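Local coordinates for cell division control protein (Pyrococcus abyssi, PDB 6RPP) that probably excises itself from a replicative MCM helicase precursor by protein splicing, joining the flanking host segments through a Hint-fold domain, at residues A[79-84]-A[137-142]; A[87-92]-A[161-166]. The protein carries 2 engineered substitutions. All blocks are in the same frame, centred on the assembly; numbering follows the deposited sequence.

Contact 1. Residues A[79-84]-A[137-142]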
# COMPACT_ATOMS: atom_id res chain seq x y z
N LYS A 79 -16.02 -6.25 -1.15
CA LYS A 79 -15.98 -5.03 -1.94
C LYS A 79 -14.59 -4.44 -1.84
O LYS A 79 -13.92 -4.59 -0.82
CB LYS A 79 -17.03 -3.95 -1.48
CG LYS A 79 -18.44 -4.51 -1.52
CD LYS A 79 -19.53 -3.51 -1.26
CE LYS A 79 -20.84 -3.94 -1.95
NZ LYS A 79 -20.65 -4.79 -3.16
N MET A 80 -14.16 -3.76 -2.92
CA MET A 80 -12.90 -3.02 -2.96
C MET A 80 -13.16 -1.59 -3.44
O MET A 80 -14.26 -1.25 -3.86
CB MET A 80 -11.85 -3.70 -3.88
CG MET A 80 -11.41 -5.14 -3.53
SD MET A 80 -10.16 -5.07 -2.23
CE MET A 80 -8.72 -4.45 -3.17
N MET A 81 -12.14 -0.72 -3.30
CA MET A 81 -12.29 0.69 -3.70
C MET A 81 -11.19 1.07 -4.66
O MET A 81 -10.02 0.81 -4.40
CB MET A 81 -12.25 1.66 -2.49
CG MET A 81 -13.24 1.45 -1.40
SD MET A 81 -14.73 2.17 -2.02
CE MET A 81 -15.78 2.10 -0.57
N LEU A 82 -11.56 1.76 -5.72
CA LEU A 82 -10.58 2.39 -6.61
C LEU A 82 -10.50 3.84 -6.20
O LEU A 82 -11.51 4.55 -6.23
CB LEU A 82 -11.01 2.24 -8.08
CG LEU A 82 -10.39 3.20 -9.09
CD1 LEU A 82 -8.89 2.90 -9.21
CD2 LEU A 82 -11.11 3.09 -10.44
N VAL A 83 -9.30 4.31 -5.89
CA VAL A 83 -9.08 5.67 -5.44
C VAL A 83 -8.30 6.38 -6.52
O VAL A 83 -7.27 5.87 -6.97
CB VAL A 83 -8.31 5.70 -4.12
CG1 VAL A 83 -7.95 7.16 -3.70
CG2 VAL A 83 -9.13 5.02 -3.08
N LYS A 84 -8.83 7.51 -7.00
CA LYS A 84 -8.17 8.28 -8.05
C LYS A 84 -7.92 9.69 -7.56
O LYS A 84 -8.80 10.29 -6.93
CB LYS A 84 -9.03 8.34 -9.34
CG LYS A 84 -9.33 6.98 -9.98
CD LYS A 84 -10.32 7.15 -11.13
CE LYS A 84 -9.69 7.87 -12.30
NZ LYS A 84 -10.68 7.93 -13.45
N ILE A 137 -13.72 8.24 -5.58
CA ILE A 137 -13.57 6.92 -4.99
C ILE A 137 -14.70 6.07 -5.54
O ILE A 137 -15.86 6.47 -5.43
CB ILE A 137 -13.64 6.92 -3.46
CG1 ILE A 137 -12.63 7.92 -2.87
CG2 ILE A 137 -13.47 5.47 -2.91
CD1 ILE A 137 -13.33 9.16 -2.30
N LEU A 138 -14.36 4.90 -6.08
CA LEU A 138 -15.37 4.05 -6.74
C LEU A 138 -15.28 2.63 -6.19
O LEU A 138 -14.23 1.98 -6.33
CB LEU A 138 -15.16 4.03 -8.25
CG LEU A 138 -16.15 3.16 -9.04
CD1 LEU A 138 -17.61 3.41 -8.60
CD2 LEU A 138 -16.00 3.40 -10.53
N GLU A 139 -16.40 2.13 -5.66
CA GLU A 139 -16.47 0.76 -5.19
C GLU A 139 -16.58 -0.22 -6.36
O GLU A 139 -17.24 0.08 -7.35
CB GLU A 139 -17.70 0.63 -4.31
CG GLU A 139 -17.80 -0.61 -3.52
CD GLU A 139 -18.97 -0.55 -2.58
OE1 GLU A 139 -18.78 -0.09 -1.43
OE2 GLU A 139 -20.09 -0.92 -3.00
N TYR A 140 -15.91 -1.39 -6.26
CA TYR A 140 -16.13 -2.43 -7.24
C TYR A 140 -16.07 -3.78 -6.52
O TYR A 140 -15.62 -3.87 -5.37
CB TYR A 140 -15.09 -2.30 -8.39
CG TYR A 140 -13.67 -2.63 -7.95
CD1 TYR A 140 -12.89 -1.69 -7.29
CD2 TYR A 140 -13.15 -3.91 -8.13
CE1 TYR A 140 -11.57 -1.99 -6.85
CE2 TYR A 140 -11.84 -4.24 -7.69
CZ TYR A 140 -11.06 -3.27 -7.05
OH TYR A 140 -9.84 -3.65 -6.58
N GLU A 141 -16.54 -4.80 -7.16
CA GLU A 141 -16.46 -6.15 -6.62
C GLU A 141 -15.27 -6.84 -7.26
O GLU A 141 -15.16 -6.84 -8.49
CB GLU A 141 -17.73 -6.94 -6.90
CG GLU A 141 -18.92 -6.38 -6.15
CD GLU A 141 -20.15 -6.29 -7.02
OE1 GLU A 141 -20.21 -5.36 -7.86
OE2 GLU A 141 -21.04 -7.15 -6.86
N PRO A 142 -14.33 -7.37 -6.48
CA PRO A 142 -13.09 -7.86 -7.08
C PRO A 142 -13.23 -9.17 -7.84
O PRO A 142 -14.01 -10.07 -7.48
CB PRO A 142 -12.18 -8.04 -5.87
CG PRO A 142 -13.12 -8.29 -4.72
CD PRO A 142 -14.32 -7.40 -5.00
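An antiparallel strand pairing in the intein's Hint fold joins residues 80-84 to residues 137-140. Two reciprocal pairs carry it, Met-80 with Tyr-140 and Leu-82 with Leu-138. The shortest bond runs from Leu-82 N to Leu-138 O at 2.7 Å and is nearly straight, its donor standing above the carbonyl plane; Met-80 N instead meets Tyr-140 O nearly along the C=O axis. The intervening pair, Met-81 and Glu-139, is non-hydrogen-bonded, and Glu-139 CA makes a CA-H...O contact with Met-80 O.

On the face bearing Met-80 and Tyr-140, the tyrosine takes the crowded first torsion (chi1 69°). Its ring thereby lies along Met-80, whose CB touches CZ of Tyr-140 at 3.3 Å from over one face, while Leu-82 N sits in plane at the ring edge. CG of the bent Met-80 also packs on CG of Pro-142 at 3.8 Å. On the opposite face the Met-81 and Ile-137 chains cross obliquely, SD of Met-81 touching CG2 of Ile-137 at 3.6 Å. Glu-139, with CG anti to the backbone N (chi1 -168°), crosses the Lys-79 chain obliquely. Glu-139 OE2 lies against Lys-79 CD at 3.2 Å. Lys-79 NZ forms a long salt bridge of 3.9 Å to Glu-139 OE2.

Strand 80-85 lies between 128-140 and 90-93, bonding to the latter at Val-93 and Ile-91, while Arg-92 makes a cation-pi contact with Tyr-140.

Contact 2. Residues A[87-92]-A[161-166]; sequences GGKRIR and NGIFVH
Strands 90-92 and 163-166 run nearly parallel, 20° apart, but their axes come no closer than 9.5 Å, so side chains and a water, not backbone pairing, span the gap. Asn-161 and Gly-162 have the positive phi angles of a type I' turn, the hairpin bend between strands 157-160 and 163-166. Asn-161 ND2 donates to Arg-90 O at 2.9 Å, with each partner near the other's plane. One water accepts from Arg-90 N and donates to Asn-161 O.

Lys-89, bent at chi2 and chi4, folds over the turn; its CE lies 3.7 Å from Gly-162 O, and a CB on residue 162 would collide with it. Lys-89 CB meets Ile-163 CG1, while NZ donates to Ile-124 O. An alanine in place of Lys-89 would remove the chain over Gly-162 and the bond to Ile-124 O, probably leaving the turn less firmly packed. Deeper in, Ile-91 CG2 touches Ile-163 CD1 at 3.5 Å, and Ile-91 CD1 meets Val-165 CG2 tip to tip.

With OD1 taken by Glu-10 N, both ends of the Asn-161 amide are engaged and its rotation fixed, while Ile-91, Ile-163 and Val-165 form a buried apolar seam beside the turn.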
# COMPACT_ATOMS: atom_id res chain seq x y z
N GLY A 87 -4.03 14.61 -9.33
CA GLY A 87 -2.70 14.57 -9.88
C GLY A 87 -2.39 13.32 -10.65
O GLY A 87 -1.24 13.13 -11.08
N GLY A 88 -3.38 12.47 -10.84
CA GLY A 88 -3.30 11.39 -11.79
C GLY A 88 -3.03 10.02 -11.23
O GLY A 88 -2.87 9.09 -12.03
N LYS A 89 -3.02 9.84 -9.90
CA LYS A 89 -2.63 8.58 -9.30
C LYS A 89 -3.86 7.70 -9.13
O LYS A 89 -4.97 8.22 -8.93
CB LYS A 89 -1.93 8.82 -7.95
CG LYS A 89 -0.74 9.79 -8.05
CD LYS A 89 0.23 9.36 -9.14
CE LYS A 89 1.59 10.11 -9.05
NZ LYS A 89 1.51 11.56 -9.41
N ARG A 90 -3.70 6.38 -9.27
CA ARG A 90 -4.84 5.45 -9.17
C ARG A 90 -4.39 4.25 -8.34
O ARG A 90 -3.27 3.74 -8.56
CB ARG A 90 -5.27 4.96 -10.54
CG ARG A 90 -5.78 6.02 -11.51
CD ARG A 90 -5.88 5.43 -12.92
NE ARG A 90 -7.22 5.52 -13.48
CZ ARG A 90 -8.10 4.52 -13.50
NH1 ARG A 90 -7.78 3.33 -12.98
NH2 ARG A 90 -9.30 4.70 -14.04
N ILE A 91 -5.22 3.77 -7.40
CA ILE A 91 -4.83 2.56 -6.67
C ILE A 91 -6.12 1.85 -6.26
O ILE A 91 -7.13 2.50 -5.96
CB ILE A 91 -3.93 2.92 -5.45
CG1 ILE A 91 -3.35 1.62 -4.82
CG2 ILE A 91 -4.72 3.79 -4.43
CD1 ILE A 91 -2.26 1.90 -3.83
N ARG A 92 -6.07 0.52 -6.17
CA ARG A 92 -7.22 -0.29 -5.77
C ARG A 92 -6.90 -0.91 -4.43
O ARG A 92 -5.85 -1.58 -4.29
CB ARG A 92 -7.52 -1.36 -6.83
CG ARG A 92 -7.95 -0.76 -8.19
CD ARG A 92 -8.34 -1.76 -9.18
NE ARG A 92 -8.68 -1.16 -10.48
CZ ARG A 92 -9.89 -0.77 -10.87
NH1 ARG A 92 -10.95 -0.95 -10.08
NH2 ARG A 92 -10.04 -0.23 -12.08
N ASN A 161 2.43 2.98 -7.08
CA ASN A 161 1.44 3.67 -7.95
C ASN A 161 1.50 5.18 -7.74
O ASN A 161 0.48 5.88 -7.90
CB ASN A 161 0.03 3.13 -7.72
CG ASN A 161 -0.22 1.81 -8.41
OD1 ASN A 161 0.72 1.08 -8.72
ND2 ASN A 161 -1.48 1.51 -8.68
N GLY A 162 2.68 5.70 -7.38
CA GLY A 162 2.87 7.11 -7.13
C GLY A 162 2.26 7.63 -5.84
O GLY A 162 2.23 8.85 -5.66
N ILE A 163 1.80 6.74 -4.94
CA ILE A 163 1.17 7.09 -3.67
C ILE A 163 2.01 6.52 -2.52
O ILE A 163 2.56 5.44 -2.66
CB ILE A 163 -0.26 6.51 -3.63
CG1 ILE A 163 -1.12 7.13 -4.75
CG2 ILE A 163 -0.91 6.71 -2.25
CD1 ILE A 163 -2.45 6.43 -4.96
N PHE A 164 2.14 7.24 -1.39
CA PHE A 164 2.80 6.65 -0.22
C PHE A 164 1.73 5.88 0.50
O PHE A 164 0.90 6.45 1.22
CB PHE A 164 3.43 7.76 0.60
CG PHE A 164 4.66 8.28 -0.07
CD1 PHE A 164 5.83 7.55 -0.09
CD2 PHE A 164 4.60 9.48 -0.75
CE1 PHE A 164 6.97 8.02 -0.73
CE2 PHE A 164 5.72 9.97 -1.41
CZ PHE A 164 6.91 9.22 -1.39
N VAL A 165 1.72 4.58 0.24
CA VAL A 165 0.69 3.64 0.66
C VAL A 165 0.97 3.23 2.09
O VAL A 165 2.11 2.83 2.41
CB VAL A 165 0.69 2.41 -0.26
CG1 VAL A 165 -0.32 1.42 0.19
CG2 VAL A 165 0.42 2.86 -1.72
N HIS A 166 -0.05 3.29 2.96
CA HIS A 166 0.17 2.87 4.34
C HIS A 166 0.37 1.36 4.40
O HIS A 166 -0.21 0.60 3.61
CB HIS A 166 -1.00 3.31 5.24
CG HIS A 166 -0.79 3.00 6.69
ND1 HIS A 166 -1.19 1.80 7.25
CD2 HIS A 166 -0.18 3.69 7.68
CE1 HIS A 166 -0.85 1.78 8.52
NE2 HIS A 166 -0.25 2.92 8.82
O HOH W 1 -1.00 5.80 -10.25

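In the fold
Contact 1 and contact 2, with centres about 13 Å apart, are coupled through the neighbouring strands 80-85 and 90-93. Val-83 N lies 2.8 Å from Ile-91 O, a probable hydrogen bond, so a residue of 87-92 that packs on the C-terminal hairpin is also tied to the strand that pairs with 137-140. On the sheet face that carries Tyr-140, Tyr-140 OH packs against Arg-92 CB at 3.3 Å. Both contacts touch the probable TxxH motif of inteins, contact 1 through Met-80 on Thr-94 and contact 2 through Val-165 on His-97. Contact 2 differs in that its strand 163-166 leads to the C-terminal end of the intein, a likely splice junction.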